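DTDP-4-amino-4,6-dideoxyglucose formyltransferase (Shewanella sp. FDAARGOS_354, PDB 6V2T) probably transfers a formyl group from a folate cofactor to the amino group of dTDP-4-amino-4,6-dideoxyglucose, a nucleotide-linked sugar probably destined for the lipopolysaccharide O-antigen. Local coordinates at residues Ile77-Glu82 with Ile103-Leu108. Residues are numbered along the deposited sequence; the frame is centred on the assembly and turned at random.
Sequences INVKSE and IFPSEL. With FOL (folic acid), chain H.
Val79 meets Phe104 and Leu108 through its two methyl branches. CG1 stands anti to the backbone N (chi1 153°), which carries it toward 103-108: it lies 3.5 Å from Phe104 CA and approaches the ring obliquely, 3.7 Å from CD1. The same methyl is 3.9 Å from Leu108 CD1, where the two side chains cross at about a right angle; CG2 touches that leucine methyl too, at 4.0 Å. Pro105 lies beside the Val79 carbonyl, whose buried O has no polar partner. The cohesion between the segments is therefore essentially apolar.

The turn that carries Val79 is held by its own bonds and by a neighbour. It is a type I turn from Asn78 to Ser81, and Asn78 OD1 accepts from Lys80 N at 3.0 Å, an Asx turn in which the donor sits 47° out of the carbonyl plane. Gln102 bonds both that OD1 and Val79 N, tethering the turn to the residue just before Ile103.

The other side of Phe104 faces the cofactor site. Folic acid NA2 donates to Phe104 O (2.9 Å, N-H...O angle 159°), while Phe104 CB packs 3.7 Å from folate N1 and Ile103 CG1 lies 3.9 Å from folate C16. The turn 77-82, after the edge strand 75-77, thus backs 103-104, which lines the folate pocket of the Rossmann-like domain typical of folate-dependent formyltransferases.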
ATOM      1  N   ILE B  77     -32.680   3.282  14.933  1.00 44.95           N
ATOM      2  CA  ILE B  77     -33.614   4.433  15.109  1.00 42.54           C
ATOM      3  C   ILE B  77     -33.536   5.276  13.840  1.00 38.18           C
ATOM      4  O   ILE B  77     -32.457   5.270  13.214  1.00 39.04           O
ATOM      5  CB  ILE B  77     -33.305   5.248  16.380  1.00 39.71           C
ATOM      6  CG1 ILE B  77     -34.538   6.008  16.874  1.00 42.29           C
ATOM      7  CG2 ILE B  77     -32.105   6.167  16.175  1.00 38.73           C
ATOM      8  CD1 ILE B  77     -34.476   6.393  18.341  1.00 43.79           C
ATOM      9  N   ASN B  78     -34.641   5.934  13.494  1.00 37.52           N
ATOM     10  CA  ASN B  78     -34.794   6.770  12.278  1.00 40.89           C
ATOM     11  C   ASN B  78     -35.137   8.208  12.665  1.00 42.89           C
ATOM     12  O   ASN B  78     -36.314   8.558  12.800  1.00 47.89           O
ATOM     13  CB  ASN B  78     -35.863   6.209  11.342  1.00 47.06           C
ATOM     14  CG  ASN B  78     -35.915   6.963  10.034  1.00 48.69           C
ATOM     15  OD1 ASN B  78     -35.194   7.940   9.829  1.00 43.64           O
ATOM     16  ND2 ASN B  78     -36.757   6.497   9.133  1.00 49.66           N
ATOM     17  N   VAL B  79     -34.121   9.046  12.708  1.00 39.38           N
ATOM     18  CA  VAL B  79     -34.195  10.460  13.150  1.00 44.94           C
ATOM     19  C   VAL B  79     -34.986  11.303  12.133  1.00 50.04           C
ATOM     20  O   VAL B  79     -35.303  12.472  12.453  1.00 48.36           O
ATOM     21  CB  VAL B  79     -32.742  10.923  13.360  1.00 46.47           C
ATOM     22  CG1 VAL B  79     -32.569  12.401  13.168  1.00 55.33           C
ATOM     23  CG2 VAL B  79     -32.229  10.452  14.715  1.00 42.01           C
ATOM     24  N   LYS B  80     -35.329  10.747  10.967  1.00 51.68           N
ATOM     25  CA  LYS B  80     -36.226  11.410   9.982  1.00 52.47           C
ATOM     26  C   LYS B  80     -37.658  10.870  10.108  1.00 49.74           C
ATOM     27  O   LYS B  80     -38.510  11.344   9.361  1.00 52.09           O
ATOM     28  CB  LYS B  80     -35.686  11.216   8.564  1.00 59.53           C
ATOM     29  CG  LYS B  80     -34.241  11.654   8.378  1.00 60.68           C
ATOM     30  CD  LYS B  80     -33.908  12.062   6.961  1.00 67.66           C
ATOM     31  CE  LYS B  80     -32.441  12.389   6.783  1.00 75.05           C
ATOM     32  NZ  LYS B  80     -31.984  12.103   5.402  1.00 79.01           N
ATOM     33  N   SER B  81     -37.921   9.923  11.016  1.00 48.80           N
ATOM     34  CA  SER B  81     -39.292   9.429  11.337  1.00 53.01           C
ATOM     35  C   SER B  81     -39.975  10.371  12.344  1.00 54.75           C
ATOM     36  O   SER B  81     -39.493  10.452  13.488  1.00 55.49           O
ATOM     37  CB  SER B  81     -39.265   8.020  11.872  1.00 51.32           C
ATOM     38  OG  SER B  81     -40.448   7.757  12.622  1.00 55.26           O
ATOM     39  N   GLU B  82     -41.067  11.032  11.945  1.00 56.38           N
ATOM     40  CA  GLU B  82     -41.961  11.831  12.834  1.00 61.26           C
ATOM     41  C   GLU B  82     -42.150  11.114  14.178  1.00 56.35           C
ATOM     42  O   GLU B  82     -42.031  11.773  15.236  1.00 51.33           O
ATOM     43  CB  GLU B  82     -43.336  12.010  12.186  1.00 68.54           C
ATOM     44  CG  GLU B  82     -44.030  13.297  12.587  1.00 76.59           C
ATOM     45  CD  GLU B  82     -43.662  14.499  11.732  1.00 87.32           C
ATOM     46  OE1 GLU B  82     -43.334  14.296  10.541  1.00 91.50           O
ATOM     47  OE2 GLU B  82     -43.701  15.639  12.257  1.00 89.14           O
ATOM     48  N   ILE B 103     -28.544  13.029   9.372  1.00 33.41           N
ATOM     49  CA  ILE B 103     -28.704  14.458   9.734  1.00 34.70           C
ATOM     50  C   ILE B 103     -29.912  14.579  10.666  1.00 35.38           C
ATOM     51  O   ILE B 103     -30.984  14.053  10.311  1.00 30.94           O
ATOM     52  CB  ILE B 103     -28.849  15.337   8.482  1.00 37.67           C
ATOM     53  CG1 ILE B 103     -27.609  15.232   7.589  1.00 40.97           C
ATOM     54  CG2 ILE B 103     -29.132  16.776   8.911  1.00 34.95           C
ATOM     55  CD1 ILE B 103     -27.865  15.492   6.111  1.00 45.95           C
ATOM     56  N   PHE B 104     -29.754  15.240  11.820  1.00 32.42           N
ATOM     57  CA  PHE B 104     -30.885  15.487  12.752  1.00 33.17           C
ATOM     58  C   PHE B 104     -31.763  16.579  12.163  1.00 31.69           C
ATOM     59  O   PHE B 104     -31.254  17.618  11.764  1.00 30.68           O
ATOM     60  CB  PHE B 104     -30.416  15.875  14.157  1.00 30.40           C
ATOM     61  CG  PHE B 104     -29.861  14.744  14.984  1.00 30.74           C
ATOM     62  CD1 PHE B 104     -29.324  13.612  14.394  1.00 34.35           C
ATOM     63  CD2 PHE B 104     -29.876  14.823  16.373  1.00 32.83           C
ATOM     64  CE1 PHE B 104     -28.796  12.592  15.170  1.00 33.13           C
ATOM     65  CE2 PHE B 104     -29.324  13.807  17.144  1.00 33.08           C
ATOM     66  CZ  PHE B 104     -28.794  12.699  16.541  1.00 30.90           C
ATOM     67  N   PRO B 105     -33.098  16.388  12.082  1.00 32.12           N
ATOM     68  CA  PRO B 105     -33.983  17.451  11.638  1.00 33.06           C
ATOM     69  C   PRO B 105     -34.078  18.577  12.675  1.00 36.43           C
ATOM     70  O   PRO B 105     -33.848  18.344  13.869  1.00 35.40           O
ATOM     71  CB  PRO B 105     -35.337  16.745  11.515  1.00 37.21           C
ATOM     72  CG  PRO B 105     -35.268  15.671  12.572  1.00 35.17           C
ATOM     73  CD  PRO B 105     -33.837  15.191  12.506  1.00 35.95           C
ATOM     74  N   SER B 106     -34.439  19.764  12.202  1.00 36.91           N
ATOM     75  CA  SER B 106     -34.701  20.970  13.022  1.00 40.28           C
ATOM     76  C   SER B 106     -35.634  20.636  14.199  1.00 37.91           C
ATOM     77  O   SER B 106     -35.377  21.150  15.277  1.00 36.09           O
ATOM     78  CB  SER B 106     -35.240  22.070  12.151  1.00 42.58           C
ATOM     79  OG  SER B 106     -36.493  21.694  11.630  1.00 48.76           O
ATOM     80  N   GLU B 107     -36.626  19.742  14.033  1.00 36.69           N
ATOM     81  CA  GLU B 107     -37.597  19.352  15.091  1.00 38.38           C
ATOM     82  C   GLU B 107     -36.914  18.575  16.223  1.00 40.82           C
ATOM     83  O   GLU B 107     -37.473  18.582  17.347  1.00 41.06           O
ATOM     84  CB  GLU B 107     -38.735  18.493  14.525  1.00 45.37           C
ATOM     85  CG  GLU B 107     -39.711  19.259  13.646  1.00 47.70           C
ATOM     86  CD  GLU B 107     -39.281  19.467  12.203  1.00 57.50           C
ATOM     87  OE1 GLU B 107     -38.207  18.939  11.810  1.00 48.86           O
ATOM     88  OE2 GLU B 107     -40.014  20.176  11.470  1.00 59.21           O
ATOM     89  N   LEU B 108     -35.785  17.902  15.970  1.00 34.39           N
ATOM     90  CA  LEU B 108     -35.015  17.228  17.044  1.00 32.66           C
ATOM     91  C   LEU B 108     -34.081  18.245  17.722  1.00 30.40           C
ATOM     92  O   LEU B 108     -34.163  18.387  18.937  1.00 31.95           O
ATOM     93  CB  LEU B 108     -34.210  16.079  16.443  1.00 35.02           C
ATOM     94  CG  LEU B 108     -34.196  14.767  17.217  1.00 41.18           C
ATOM     95  CD1 LEU B 108     -33.111  13.854  16.693  1.00 39.27           C
ATOM     96  CD2 LEU B 108     -34.064  14.969  18.717  1.00 40.61           C
TER
HETATM   97  N1  FOL H 302     -27.276  16.653  12.418  1.00 29.35           N
HETATM   98  C2  FOL H 302     -27.372  17.988  12.531  1.00 27.92           C
HETATM   99  NA2 FOL H 302     -28.548  18.581  12.354  1.00 30.05           N
HETATM  100  N3  FOL H 302     -26.287  18.748  12.871  1.00 28.68           N
HETATM  101  C4  FOL H 302     -25.086  18.171  13.032  1.00 27.16           C
HETATM  102  O4  FOL H 302     -24.148  18.952  13.341  1.00 29.32           O
HETATM  103  C4A FOL H 302     -24.967  16.789  12.919  1.00 25.91           C
HETATM  104  N5  FOL H 302     -23.804  16.149  13.038  1.00 29.33           N
HETATM  105  C6  FOL H 302     -23.584  14.782  12.552  1.00 33.80           C
HETATM  106  C7  FOL H 302     -24.879  13.989  12.809  1.00 31.58           C
HETATM  107  N8  FOL H 302     -26.070  14.715  12.459  1.00 30.05           N
HETATM  108  C8A FOL H 302     -26.111  16.049  12.601  1.00 27.91           C
HETATM  109  C9  FOL H 302     -22.924  14.737  11.124  1.00 39.78           C
HETATM  110  N10 FOL H 302     -23.361  13.591  10.323  1.00 40.65           N
HETATM  111  C11 FOL H 302     -24.296  13.531   6.220  1.00 48.63           C
HETATM  112  C12 FOL H 302     -24.437  12.399   7.024  1.00 52.78           C
HETATM  113  C13 FOL H 302     -24.106  12.439   8.383  1.00 49.49           C
HETATM  114  C14 FOL H 302     -23.654  13.598   8.980  1.00 42.59           C
HETATM  115  C15 FOL H 302     -23.541  14.731   8.182  1.00 51.28           C
HETATM  116  C16 FOL H 302     -23.856  14.702   6.821  1.00 52.89           C
HETATM  117  C   FOL H 302     -24.680  13.497   4.759  1.00 46.04           C
HETATM  118  O   FOL H 302     -25.440  12.613   4.428  1.00 51.50           O
HETATM  119  N   FOL H 302     -24.301  14.417   3.869  1.00 39.73           N